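Local coordinates for protein N-acylglucosamine 2-epimerase (Marinomonas mediterranea, PDB 5X32) that interconverts D-mannose and D-fructose, also isomerises D-lyxose less efficiently, and does not act on D-glucose, at residues 13-18 with 383-388; 22-27 with 71-76; 54-59 with 119-124; 61-66 with 76-81. One frame throughout, in Å; residues are numbered along the deposited sequence.

Contact 1 of 4, residues 13-18 with 383-388; sequences EAHIEK and GACYEV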
loop_
_atom_site.group_PDB
_atom_site.type_symbol
_atom_site.label_atom_id
_atom_site.label_comp_id
_atom_site.label_asym_id
_atom_site.label_seq_id
_atom_site.Cartn_x
_atom_site.Cartn_y
_atom_site.Cartn_z
ATOM N N GLU A 13 13.837 -11.027 -7.334
ATOM C CA GLU A 13 14.959 -10.209 -6.881
ATOM C C GLU A 13 15.500 -9.322 -7.997
ATOM O O GLU A 13 15.895 -8.169 -7.757
ATOM C CB GLU A 13 16.062 -11.101 -6.334
ATOM C CG GLU A 13 15.845 -11.444 -4.878
ATOM C CD GLU A 13 16.772 -12.537 -4.395
ATOM O OE1 GLU A 13 17.631 -12.976 -5.197
ATOM O OE2 GLU A 13 16.664 -12.924 -3.204
ATOM N N ALA A 14 15.516 -9.870 -9.216
ATOM C CA ALA A 14 15.996 -9.146 -10.392
ATOM C C ALA A 14 15.107 -7.942 -10.688
ATOM O O ALA A 14 15.595 -6.821 -10.932
ATOM C CB ALA A 14 16.049 -10.058 -11.569
ATOM N N HIS A 15 13.799 -8.189 -10.660
ATOM C CA HIS A 15 12.801 -7.163 -10.919
ATOM C C HIS A 15 12.822 -6.064 -9.870
ATOM O O HIS A 15 12.721 -4.864 -10.193
ATOM C CB HIS A 15 11.416 -7.777 -10.987
ATOM C CG HIS A 15 10.322 -6.765 -11.025
ATOM N ND1 HIS A 15 10.006 -6.051 -12.158
ATOM C CD2 HIS A 15 9.501 -6.309 -10.050
ATOM C CE1 HIS A 15 9.020 -5.215 -11.891
ATOM N NE2 HIS A 15 8.699 -5.347 -10.616
ATOM N N ILE A 16 12.925 -6.476 -8.610
ATOM C CA ILE A 16 13.048 -5.499 -7.546
ATOM C C ILE A 16 14.314 -4.678 -7.785
ATOM O O ILE A 16 14.284 -3.456 -7.706
ATOM C CB ILE A 16 13.098 -6.134 -6.152
ATOM C CG1 ILE A 16 11.761 -6.798 -5.824
ATOM C CG2 ILE A 16 13.390 -5.064 -5.125
ATOM C CD1 ILE A 16 11.780 -7.614 -4.538
ATOM N N GLU A 17 15.405 -5.343 -8.142
ATOM C CA GLU A 17 16.667 -4.624 -8.290
ATOM C C GLU A 17 16.570 -3.601 -9.427
ATOM O O GLU A 17 17.089 -2.478 -9.308
ATOM C CB GLU A 17 17.834 -5.601 -8.513
ATOM C CG GLU A 17 19.066 -4.966 -9.115
ATOM C CD GLU A 17 20.189 -5.966 -9.379
ATOM O OE1 GLU A 17 20.052 -6.820 -10.293
ATOM O OE2 GLU A 17 21.201 -5.919 -8.647
ATOM N N LYS A 18 15.825 -3.933 -10.479
ATOM C CA LYS A 18 15.761 -3.008 -11.608
ATOM C C LYS A 18 14.830 -1.828 -11.246
ATOM O O LYS A 18 15.074 -0.654 -11.644
ATOM C CB LYS A 18 15.322 -3.735 -12.893
ATOM C CG LYS A 18 15.486 -2.891 -14.177
ATOM C CD LYS A 18 15.052 -3.636 -15.462
ATOM C CE LYS A 18 15.470 -2.887 -16.757
ATOM N NZ LYS A 18 16.868 -3.189 -17.248
ATOM N N GLY A 383 6.779 -4.226 -2.627
ATOM C CA GLY A 383 6.175 -4.910 -1.497
ATOM C C GLY A 383 5.567 -6.255 -1.886
ATOM O O GLY A 383 5.801 -7.274 -1.208
ATOM N N ALA A 384 4.825 -6.280 -2.993
ATOM C CA ALA A 384 4.197 -7.527 -3.441
ATOM C C ALA A 384 5.250 -8.577 -3.731
ATOM O O ALA A 384 5.128 -9.742 -3.272
ATOM C CB ALA A 384 3.321 -7.290 -4.689
ATOM N N CYS A 385 6.307 -8.160 -4.439
ATOM C CA CYS A 385 7.399 -9.081 -4.718
ATOM C C CYS A 385 8.031 -9.598 -3.417
ATOM O O CYS A 385 8.271 -10.802 -3.291
ATOM C CB CYS A 385 8.456 -8.417 -5.579
ATOM S SG CYS A 385 7.944 -8.008 -7.257
ATOM N N TYR A 386 8.269 -8.702 -2.452
ATOM C CA TYR A 386 8.890 -9.049 -1.161
ATOM C C TYR A 386 8.089 -10.092 -0.403
ATOM O O TYR A 386 8.665 -11.030 0.190
ATOM C CB TYR A 386 9.058 -7.804 -0.282
ATOM C CG TYR A 386 10.229 -6.904 -0.647
ATOM C CD1 TYR A 386 11.485 -7.425 -0.963
ATOM C CD2 TYR A 386 10.062 -5.527 -0.707
ATOM C CE1 TYR A 386 12.549 -6.580 -1.301
ATOM C CE2 TYR A 386 11.097 -4.693 -1.055
ATOM C CZ TYR A 386 12.335 -5.220 -1.346
ATOM O OH TYR A 386 13.334 -4.360 -1.678
ATOM N N GLU A 387 6.765 -9.945 -0.417
ATOM C CA GLU A 387 5.974 -10.897 0.326
ATOM C C GLU A 387 5.879 -12.234 -0.388
ATOM O O GLU A 387 5.880 -13.269 0.281
ATOM C CB GLU A 387 4.578 -10.363 0.635
ATOM C CG GLU A 387 3.977 -11.175 1.761
ATOM C CD GLU A 387 3.858 -10.367 3.020
ATOM O OE1 GLU A 387 4.251 -9.177 3.010
ATOM O OE2 GLU A 387 3.489 -10.958 4.057
ATOM N N VAL A 388 5.877 -12.248 -1.723
ATOM C CA VAL A 388 5.959 -13.549 -2.372
ATOM C C VAL A 388 7.306 -14.179 -1.991
ATOM O O VAL A 388 7.379 -15.382 -1.713
ATOM C CB VAL A 388 5.827 -13.452 -3.878
ATOM C CG1 VAL A 388 6.058 -14.818 -4.511
ATOM C CG2 VAL A 388 4.458 -12.908 -4.242
#
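Ile16 sets its CD1 methyl over one face of the Tyr386 ring and, in the same place, against the side of Cys385. The methyl lies 3.9 Å from the ring centroid and 30° off the ring normal, a CH-pi contact, and 3.6 Å separates Ile16 CD1 from Cys385 CB. With CG1 anti to the carbonyl carbon (chi1 -66°) and the chain running on extended to CD1, the ethyl branch reaches across to the opposite helix, while Ile16 CG2 lies near the phenol end of the tyrosine, 3.5 Å from Tyr386 OH. A branched aliphatic residue suits this place because one arm lies over the ring face and the other reaches the hydroxyl end.

The helices belong to an (alpha/alpha)6 barrel, the fold of this epimerase family: 13-18 belongs to an outer helix and 383-388 to an inner one, running nearly antiparallel at 153°. The axes of the two short segments approach to 9.9 Å, a separation bridged here by Ile16 and the Tyr386 ring, with the smaller Cys385 between. His15 touches more narrowly, with a single atom, His15 CD2 lying 3.6 Å from Cys385 SG, which stands oblique to the ring; Trp341 and Trp356 also pack on this histidine. Tyr386 in turn stacks on His68 of helix 52-69. An alanine in place of Tyr386 would probably leave Ile16 without the aromatic face under its CD1 methyl and open a gap between these helices. Glu17 points away from this contact and is exposed, as are Ala14 and Lys18; the charged pair suits such a place.

Contact 2 of 4, residues 22-27 with 71-76; sequences FYFPTC and IAEYKH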
loop_
_atom_site.group_PDB
_atom_site.type_symbol
_atom_site.label_atom_id
_atom_site.label_comp_id
_atom_site.label_asym_id
_atom_site.label_seq_id
_atom_site.Cartn_x
_atom_site.Cartn_y
_atom_site.Cartn_z
ATOM N N PHE A 22 15.765 2.271 -10.995
ATOM C CA PHE A 22 15.072 3.423 -11.610
ATOM C C PHE A 22 15.018 4.640 -10.683
ATOM O O PHE A 22 15.077 5.771 -11.161
ATOM C CB PHE A 22 13.642 3.076 -12.044
ATOM C CG PHE A 22 12.809 4.287 -12.435
ATOM C CD1 PHE A 22 12.900 4.830 -13.701
ATOM C CD2 PHE A 22 11.938 4.877 -11.527
ATOM C CE1 PHE A 22 12.136 5.936 -14.056
ATOM C CE2 PHE A 22 11.179 5.986 -11.872
ATOM C CZ PHE A 22 11.276 6.509 -13.139
ATOM N N TYR A 23 14.865 4.413 -9.375
ATOM C CA TYR A 23 14.675 5.502 -8.399
ATOM C C TYR A 23 15.998 5.993 -7.772
ATOM O O TYR A 23 16.144 7.168 -7.421
ATOM C CB TYR A 23 13.713 5.063 -7.265
ATOM C CG TYR A 23 12.248 4.901 -7.643
ATOM C CD1 TYR A 23 11.422 6.007 -7.811
ATOM C CD2 TYR A 23 11.679 3.641 -7.781
ATOM C CE1 TYR A 23 10.073 5.866 -8.150
ATOM C CE2 TYR A 23 10.315 3.479 -8.115
ATOM C CZ TYR A 23 9.521 4.594 -8.294
ATOM O OH TYR A 23 8.187 4.445 -8.611
ATOM N N PHE A 24 16.941 5.072 -7.608
ATOM C CA PHE A 24 18.230 5.361 -6.984
ATOM C C PHE A 24 19.289 5.565 -8.071
ATOM O O PHE A 24 19.348 4.779 -9.027
ATOM C CB PHE A 24 18.629 4.227 -6.032
ATOM C CG PHE A 24 19.785 4.559 -5.129
ATOM C CD1 PHE A 24 19.638 5.458 -4.080
ATOM C CD2 PHE A 24 21.017 3.952 -5.319
ATOM C CE1 PHE A 24 20.704 5.762 -3.248
ATOM C CE2 PHE A 24 22.088 4.244 -4.488
ATOM C CZ PHE A 24 21.932 5.154 -3.451
ATOM N N PRO A 25 20.107 6.637 -7.948
ATOM C CA PRO A 25 20.124 7.614 -6.849
ATOM C C PRO A 25 19.359 8.907 -7.138
ATOM O O PRO A 25 19.441 9.845 -6.333
ATOM C CB PRO A 25 21.608 7.929 -6.716
ATOM C CG PRO A 25 22.046 7.930 -8.166
ATOM C CD PRO A 25 21.264 6.830 -8.843
ATOM N N THR A 26 18.606 8.939 -8.236
ATOM C CA THR A 26 17.887 10.135 -8.672
ATOM C C THR A 26 16.918 10.742 -7.637
ATOM O O THR A 26 16.771 11.963 -7.574
ATOM C CB THR A 26 17.076 9.832 -9.947
ATOM O OG1 THR A 26 17.902 9.105 -10.862
ATOM C CG2 THR A 26 16.599 11.110 -10.616
ATOM N N CYS A 27 16.252 9.913 -6.836
ATOM C CA CYS A 27 15.223 10.436 -5.933
ATOM C C CYS A 27 15.819 11.163 -4.737
ATOM O O CYS A 27 15.109 11.863 -4.009
ATOM C CB CYS A 27 14.324 9.312 -5.428
ATOM S SG CYS A 27 15.266 8.102 -4.515
ATOM N N ILE A 71 22.870 -3.858 1.130
ATOM C CA ILE A 71 23.646 -2.764 0.553
ATOM C C ILE A 71 23.596 -1.500 1.428
ATOM O O ILE A 71 22.528 -0.948 1.685
ATOM C CB ILE A 71 23.127 -2.451 -0.858
ATOM C CG1 ILE A 71 23.431 -3.624 -1.797
ATOM C CG2 ILE A 71 23.685 -1.127 -1.366
ATOM C CD1 ILE A 71 22.730 -3.549 -3.139
ATOM N N ALA A 72 24.762 -1.027 1.855
ATOM C CA ALA A 72 24.857 -0.006 2.900
ATOM C C ALA A 72 24.198 1.322 2.525
ATOM O O ALA A 72 23.484 1.945 3.340
ATOM C CB ALA A 72 26.324 0.220 3.253
ATOM N N GLU A 73 24.412 1.755 1.286
ATOM C CA GLU A 73 23.887 3.046 0.875
ATOM C C GLU A 73 22.349 3.075 0.862
ATOM O O GLU A 73 21.750 4.155 0.894
ATOM C CB GLU A 73 24.433 3.446 -0.498
ATOM C CG GLU A 73 24.740 2.292 -1.461
ATOM C CD GLU A 73 26.138 1.702 -1.258
ATOM O OE1 GLU A 73 27.057 2.481 -0.909
ATOM O OE2 GLU A 73 26.331 0.485 -1.494
ATOM N N TYR A 74 21.712 1.902 0.884
ATOM C CA TYR A 74 20.257 1.843 0.988
ATOM C C TYR A 74 19.816 2.204 2.394
ATOM O O TYR A 74 18.837 2.934 2.589
ATOM C CB TYR A 74 19.738 0.458 0.623
ATOM C CG TYR A 74 19.799 0.156 -0.847
ATOM C CD1 TYR A 74 19.864 1.188 -1.779
ATOM C CD2 TYR A 74 19.777 -1.157 -1.309
ATOM C CE1 TYR A 74 19.908 0.921 -3.138
ATOM C CE2 TYR A 74 19.821 -1.439 -2.667
ATOM C CZ TYR A 74 19.885 -0.395 -3.580
ATOM O OH TYR A 74 19.925 -0.649 -4.935
ATOM N N LYS A 75 20.558 1.709 3.376
ATOM C CA LYS A 75 20.327 2.104 4.752
ATOM C C LYS A 75 20.575 3.604 4.897
ATOM O O LYS A 75 19.849 4.289 5.635
ATOM C CB LYS A 75 21.216 1.309 5.694
ATOM C CG LYS A 75 20.814 1.385 7.153
ATOM C CD LYS A 75 21.999 0.969 8.007
ATOM C CE LYS A 75 21.832 1.310 9.469
ATOM N NZ LYS A 75 23.081 0.935 10.189
ATOM N N HIS A 76 21.568 4.124 4.173
ATOM C CA HIS A 76 21.795 5.566 4.234
ATOM C C HIS A 76 20.628 6.359 3.658
ATOM O O HIS A 76 20.198 7.351 4.241
ATOM C CB HIS A 76 23.067 5.963 3.490
ATOM C CG HIS A 76 24.325 5.472 4.134
ATOM N ND1 HIS A 76 25.550 5.504 3.494
ATOM C CD2 HIS A 76 24.556 4.959 5.367
ATOM C CE1 HIS A 76 26.476 5.021 4.302
ATOM N NE2 HIS A 76 25.900 4.682 5.445
#
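The turn that presents Phe24 to Tyr74 is fastened by a backbone bond from Cys27 N to Tyr23 O, 2.8 Å long. Here helix 9-23 of the (alpha/alpha)6 barrel ends: Phe24 is the first residue to leave helical angles, and the peptide bond between it and Pro25 is cis. At this bend the phenylalanine reaches across to the start of helix 72-89, another outer helix, so the contact ties a loop to a helix end near the protein surface.

The rings of Phe24 and Tyr74 form an edge-to-face (T-shaped) pair, their planes at 77° and their centroids 5.5 Å apart. Tyr74 supplies the edge and Phe24 the face, an arrangement that sets the slightly positive rim hydrogens of one ring over the electron-rich surface of the other. Phe24 holds CG anti to the backbone N (chi1 -168°), which extends its ring toward the tyrosine. Its opposite face is covered by Pro25 CB, lying 4.0 Å above the plane, so a rigid proline backs the ring. Glu73 adds a lighter touch, with its aliphatic CB 4.2 Å from Phe24 CZ, while its carboxylate leads away, as suits an exposed residue. Behind the pair, Tyr74 also packs on Ala65 and Thr69 of helix 52-69. The approach of the tyrosine is off-centre: Tyr74 CE1 stands above the phenylalanine toward the rim, 3.9 Å from Phe24 CD2.

Contact 3 of 4, residues 54-59 with 119-124; sequences SSTRFI and ILAYSN. With PO4 (phosphate ion), chain C.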
loop_
_atom_site.group_PDB
_atom_site.type_symbol
_atom_site.label_atom_id
_atom_site.label_comp_id
_atom_site.label_asym_id
_atom_site.label_seq_id
_atom_site.Cartn_x
_atom_site.Cartn_y
_atom_site.Cartn_z
ATOM N N SER A 54 4.654 9.756 -0.206
ATOM C CA SER A 54 5.905 9.363 -0.863
ATOM C C SER A 54 7.100 9.471 0.089
ATOM O O SER A 54 8.043 8.669 0.005
ATOM C CB SER A 54 6.183 10.200 -2.117
ATOM O OG SER A 54 5.292 9.893 -3.178
ATOM N N SER A 55 7.037 10.417 1.023
ATOM C CA SER A 55 8.120 10.574 1.994
ATOM C C SER A 55 8.262 9.323 2.841
ATOM O O SER A 55 9.378 8.882 3.097
ATOM C CB SER A 55 7.899 11.800 2.898
ATOM O OG SER A 55 8.226 13.006 2.229
ATOM N N THR A 56 7.138 8.734 3.254
ATOM C CA THR A 56 7.179 7.503 4.028
ATOM C C THR A 56 7.428 6.289 3.135
ATOM O O THR A 56 8.219 5.399 3.473
ATOM C CB THR A 56 5.869 7.297 4.856
ATOM O OG1 THR A 56 4.739 7.284 3.984
ATOM C CG2 THR A 56 5.657 8.416 5.866
ATOM N N ARG A 57 6.792 6.259 1.973
ATOM C CA ARG A 57 6.890 5.061 1.152
ATOM C C ARG A 57 8.315 4.859 0.677
ATOM O O ARG A 57 8.756 3.712 0.571
ATOM C CB ARG A 57 5.932 5.122 -0.039
ATOM C CG ARG A 57 4.522 4.755 0.346
ATOM C CD ARG A 57 3.605 4.730 -0.852
ATOM N NE ARG A 57 2.218 4.593 -0.433
ATOM C CZ ARG A 57 1.220 4.316 -1.262
ATOM N NH1 ARG A 57 1.478 4.128 -2.546
ATOM N NH2 ARG A 57 -0.028 4.206 -0.813
ATOM N N PHE A 58 9.048 5.954 0.435
ATOM C CA PHE A 58 10.448 5.816 0.009
ATOM C C PHE A 58 11.289 5.236 1.141
ATOM O O PHE A 58 12.222 4.453 0.909
ATOM C CB PHE A 58 11.028 7.161 -0.437
ATOM C CG PHE A 58 10.856 7.432 -1.907
ATOM C CD1 PHE A 58 11.434 6.599 -2.850
ATOM C CD2 PHE A 58 10.112 8.509 -2.347
ATOM C CE1 PHE A 58 11.283 6.837 -4.196
ATOM C CE2 PHE A 58 9.966 8.756 -3.697
ATOM C CZ PHE A 58 10.550 7.918 -4.620
ATOM N N ILE A 59 10.900 5.562 2.368
ATOM C CA ILE A 59 11.552 4.988 3.527
ATOM C C ILE A 59 11.336 3.494 3.499
ATOM O O ILE A 59 12.299 2.728 3.633
ATOM C CB ILE A 59 11.027 5.589 4.836
ATOM C CG1 ILE A 59 11.612 7.000 5.003
ATOM C CG2 ILE A 59 11.417 4.714 6.027
ATOM C CD1 ILE A 59 10.981 7.807 6.095
ATOM N N ILE A 119 3.638 5.221 10.717
ATOM C CA ILE A 119 3.917 4.022 11.508
ATOM C C ILE A 119 4.669 2.962 10.698
ATOM O O ILE A 119 5.636 2.372 11.184
ATOM C CB ILE A 119 2.613 3.412 12.070
ATOM C CG1 ILE A 119 2.113 4.251 13.244
ATOM C CG2 ILE A 119 2.829 1.977 12.536
ATOM C CD1 ILE A 119 0.789 3.819 13.782
ATOM N N LEU A 120 4.257 2.752 9.451
ATOM C CA LEU A 120 4.940 1.795 8.583
ATOM C C LEU A 120 6.415 2.152 8.420
ATOM O O LEU A 120 7.315 1.297 8.587
ATOM C CB LEU A 120 4.259 1.739 7.215
ATOM C CG LEU A 120 4.851 0.707 6.259
ATOM C CD1 LEU A 120 4.496 -0.710 6.687
ATOM C CD2 LEU A 120 4.447 0.994 4.816
ATOM N N ALA A 121 6.658 3.428 8.122
ATOM C CA ALA A 121 8.021 3.926 7.963
ATOM C C ALA A 121 8.827 3.755 9.259
ATOM O O ALA A 121 9.977 3.316 9.214
ATOM C CB ALA A 121 8.018 5.390 7.530
ATOM N N TYR A 122 8.230 4.062 10.412
ATOM C CA TYR A 122 8.966 3.877 11.674
ATOM C C TYR A 122 9.280 2.409 11.939
ATOM O O TYR A 122 10.384 2.118 12.409
ATOM C CB TYR A 122 8.212 4.485 12.876
ATOM C CG TYR A 122 8.249 6.001 12.870
ATOM C CD1 TYR A 122 9.252 6.671 12.189
ATOM C CD2 TYR A 122 7.260 6.755 13.493
ATOM C CE1 TYR A 122 9.295 8.045 12.152
ATOM C CE2 TYR A 122 7.294 8.137 13.462
ATOM C CZ TYR A 122 8.319 8.779 12.789
ATOM O OH TYR A 122 8.381 10.153 12.728
ATOM N N SER A 123 8.351 1.495 11.612
ATOM C CA SER A 123 8.643 0.066 11.726
ATOM C C SER A 123 9.907 -0.238 10.951
ATOM O O SER A 123 10.863 -0.792 11.491
ATOM C CB SER A 123 7.511 -0.808 11.177
ATOM O OG SER A 123 6.298 -0.607 11.869
ATOM N N ASN A 124 9.948 0.200 9.701
ATOM C CA ASN A 124 11.111 -0.121 8.890
ATOM C C ASN A 124 12.406 0.488 9.448
ATOM O O ASN A 124 13.482 -0.156 9.435
ATOM C CB ASN A 124 10.859 0.309 7.451
ATOM C CG ASN A 124 10.041 -0.720 6.701
ATOM O OD1 ASN A 124 10.592 -1.652 6.115
ATOM N ND2 ASN A 124 8.710 -0.590 6.761
HETATM P P PO4 C . -4.439 2.538 -1.720
HETATM O O1 PO4 C . -5.571 2.930 -0.795
HETATM O O2 PO4 C . -4.865 2.781 -3.159
HETATM O O3 PO4 C . -4.045 1.076 -1.586
HETATM O O4 PO4 C . -3.258 3.391 -1.327
#
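Ile59 has CG2 anti to its backbone N, with CG1 beside that nitrogen (chi1 -75°), and this brings the Ile59 CG2 methyl to Ala121, 3.8 Å from Ala121 CB. Thr56, one turn earlier, places OG1 between its backbone N and carbonyl carbon (chi1 58°), which turns the hydroxyl back to Leu52 O and Val53 O of its own helix and leaves carbon to meet the neighbour: Thr56 CB is 3.9 Å from Ala121 CB. The alanine methyl thus sits against both residues, and its small size allows Thr56 CA and Ala121 CA to come within 5.4 Å. A threonine can be buried here because its hydroxyl is satisfied by the helix that carries it.

Helices 52-69 and 112-127 are both inner helices of the (alpha/alpha)6 barrel, packed side by side around its central cavity. Within the second helix, polar side chains likewise bond to carbonyls one turn back. Asn124 ND2 donates to Leu120 O at 3.0 Å, with an N-H...O angle of 163°; the donor stands above the carbonyl plane, and Leu120 O also receives Asn124 N. In the same manner Ser123 OG reaches Ile119 O at 3.1 Å.

Away from the packed side, Arg57 extends its chain from CG to NE and meets a phosphate ion, probably from the crystallisation liquor, with the edge of its guanidinium. The bond from Arg57 NH2 to phosphate O4 is weak, at 3.4 Å; Tyr113 OH and His178 NE2 also bind this ion.

Contact 4 of 4, residues 61-66 with 76-81; sequences NFAQAY and HAAVHG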
loop_
_atom_site.group_PDB
_atom_site.type_symbol
_atom_site.label_atom_id
_atom_site.label_comp_id
_atom_site.label_asym_id
_atom_site.label_seq_id
_atom_site.Cartn_x
_atom_site.Cartn_y
_atom_site.Cartn_z
ATOM N N ASN A 61 10.818 1.704 0.823
ATOM C CA ASN A 61 11.653 1.231 -0.276
ATOM C C ASN A 61 13.053 0.901 0.180
ATOM O O ASN A 61 13.500 -0.248 0.117
ATOM C CB ASN A 61 11.783 2.286 -1.374
ATOM C CG ASN A 61 10.586 2.363 -2.283
ATOM O OD1 ASN A 61 9.469 1.954 -1.926
ATOM N ND2 ASN A 61 10.810 2.908 -3.486
ATOM N N PHE A 62 13.740 1.922 0.681
ATOM C CA PHE A 62 15.173 1.783 0.921
ATOM C C PHE A 62 15.426 0.870 2.106
ATOM O O PHE A 62 16.393 0.106 2.107
ATOM C CB PHE A 62 15.817 3.149 1.130
ATOM C CG PHE A 62 15.885 3.964 -0.126
ATOM C CD1 PHE A 62 16.689 3.565 -1.180
ATOM C CD2 PHE A 62 15.138 5.121 -0.258
ATOM C CE1 PHE A 62 16.759 4.306 -2.343
ATOM C CE2 PHE A 62 15.189 5.860 -1.413
ATOM C CZ PHE A 62 16.011 5.457 -2.460
ATOM N N ALA A 63 14.538 0.910 3.094
ATOM C CA ALA A 63 14.684 0.014 4.233
ATOM C C ALA A 63 14.563 -1.444 3.801
ATOM O O ALA A 63 15.447 -2.252 4.079
ATOM C CB ALA A 63 13.673 0.341 5.300
ATOM N N GLN A 64 13.478 -1.770 3.102
ATOM C CA GLN A 64 13.261 -3.136 2.628
ATOM C C GLN A 64 14.416 -3.615 1.726
ATOM O O GLN A 64 14.885 -4.771 1.835
ATOM C CB GLN A 64 11.935 -3.215 1.883
ATOM C CG GLN A 64 10.712 -3.109 2.779
ATOM C CD GLN A 64 10.642 -4.229 3.767
ATOM O OE1 GLN A 64 10.836 -5.395 3.417
ATOM N NE2 GLN A 64 10.387 -3.889 5.021
ATOM N N ALA A 65 14.905 -2.717 0.871
ATOM C CA ALA A 65 16.019 -3.068 -0.001
ATOM C C ALA A 65 17.266 -3.354 0.829
ATOM O O ALA A 65 18.050 -4.241 0.513
ATOM C CB ALA A 65 16.289 -1.968 -1.001
ATOM N N TYR A 66 17.449 -2.601 1.903
ATOM C CA TYR A 66 18.607 -2.838 2.744
ATOM C C TYR A 66 18.479 -4.161 3.479
ATOM O O TYR A 66 19.448 -4.897 3.627
ATOM C CB TYR A 66 18.806 -1.701 3.742
ATOM C CG TYR A 66 19.831 -2.030 4.801
ATOM C CD1 TYR A 66 21.195 -2.010 4.504
ATOM C CD2 TYR A 66 19.438 -2.357 6.094
ATOM C CE1 TYR A 66 22.130 -2.316 5.463
ATOM C CE2 TYR A 66 20.365 -2.660 7.060
ATOM C CZ TYR A 66 21.711 -2.636 6.743
ATOM O OH TYR A 66 22.638 -2.942 7.713
ATOM N N HIS A 76 21.568 4.124 4.173
ATOM C CA HIS A 76 21.795 5.566 4.234
ATOM C C HIS A 76 20.628 6.359 3.658
ATOM O O HIS A 76 20.198 7.351 4.241
ATOM C CB HIS A 76 23.067 5.963 3.490
ATOM C CG HIS A 76 24.325 5.472 4.134
ATOM N ND1 HIS A 76 25.550 5.504 3.494
ATOM C CD2 HIS A 76 24.556 4.959 5.367
ATOM C CE1 HIS A 76 26.476 5.021 4.302
ATOM N NE2 HIS A 76 25.900 4.682 5.445
ATOM N N ALA A 77 20.065 5.882 2.554
ATOM C CA ALA A 77 18.937 6.578 1.943
ATOM C C ALA A 77 17.696 6.481 2.829
ATOM O O ALA A 77 16.910 7.438 2.913
ATOM C CB ALA A 77 18.656 6.030 0.556
ATOM N N ALA A 78 17.519 5.342 3.495
ATOM C CA ALA A 78 16.373 5.177 4.394
ATOM C C ALA A 78 16.483 6.138 5.570
ATOM O O ALA A 78 15.493 6.749 5.981
ATOM C CB ALA A 78 16.260 3.734 4.895
ATOM N N VAL A 79 17.692 6.255 6.118
ATOM C CA VAL A 79 17.939 7.177 7.227
ATOM C C VAL A 79 17.794 8.642 6.797
ATOM O O VAL A 79 17.208 9.459 7.516
ATOM C CB VAL A 79 19.328 6.930 7.842
ATOM C CG1 VAL A 79 19.853 8.182 8.532
ATOM C CG2 VAL A 79 19.252 5.750 8.808
ATOM N N HIS A 80 18.330 8.974 5.634
ATOM C CA HIS A 80 18.107 10.288 5.062
ATOM C C HIS A 80 16.595 10.585 5.031
ATOM O O HIS A 80 16.131 11.664 5.454
ATOM C CB HIS A 80 18.734 10.347 3.670
ATOM C CG HIS A 80 18.514 11.639 2.955
ATOM N ND1 HIS A 80 18.496 11.731 1.579
ATOM C CD2 HIS A 80 18.290 12.891 3.417
ATOM C CE1 HIS A 80 18.274 12.982 1.222
ATOM N NE2 HIS A 80 18.148 13.708 2.319
ATOM N N GLY A 81 15.825 9.583 4.609
ATOM C CA GLY A 81 14.383 9.705 4.558
ATOM C C GLY A 81 13.758 9.937 5.910
ATOM O O GLY A 81 12.912 10.818 6.056
#
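Phe62 lays one ring face squarely against the methyl of Ala77: Ala77 CB lies 3.5 Å from the centroid of the Phe62 ring and only 12° off the normal, a centred CH-pi contact. The two helices form an antiparallel hairpin, an inner and an outer helix of the (alpha/alpha)6 barrel joined by a short connection. Next to the ring, Ala78 CB comes to 3.8 Å from Phe62 CB and 4.3 Å from Ala63 CB, so that three small methyl or methylene groups fill the space between the backbones. The backbone of the outer helix takes part too, with Ala78 N standing 3.6 Å from Phe62 CB. Alanines suit these places because the axes of the short segments 61-66 and 76-81 approach to 7.9 Å, at 151°, and Phe62 CA and Ala78 CA are just 5.0 Å apart; the single large group is the phenylalanine, which meets the outer helix with its flat face, over the Ala77 methyl.

With CG anti to the carbonyl carbon (chi1 -71°), the ring is laid with its face to Ala77. A serine at the place of Phe62 would probably strip the Ala77 methyl of its aromatic cover and leave a gap between the two helices of the hairpin.

Further out, Phe34 meets the Phe62 ring at a shallow angle between planes, and Cys27 and Tyr74 also touch this side chain. Beyond Ala63, Asn124 of helix 112-127 packs on its methyl. Asn61, on the position before Phe62, faces another way and gives its ND2 to Thr377 O.

Helix 52-69 joins most of the set: contacts 3 and 4 both use it, their centres 9 Å apart, and contact 1 reaches it through Tyr386, whose CE2 is 3.4 Å from Gln64 CB. Gln64 NE2 also makes a probable hydrogen bond to Asn124 OD1, tying contacts 3 and 4 together. Contact 2 lies about 7 Å from contact 4, centre to centre, and meets it where Cys27 SG packs on Phe62 CZ at 3.4 Å. Contacts 1 and 3 do not touch, yet the side chain of Cys385 lies about 10 Å and that of Thr56 about 11 Å from the side chain of His380, probably a catalytic proton donor/acceptor; contact 3 also carries Arg57, whose NH2 weakly bonds the phosphate.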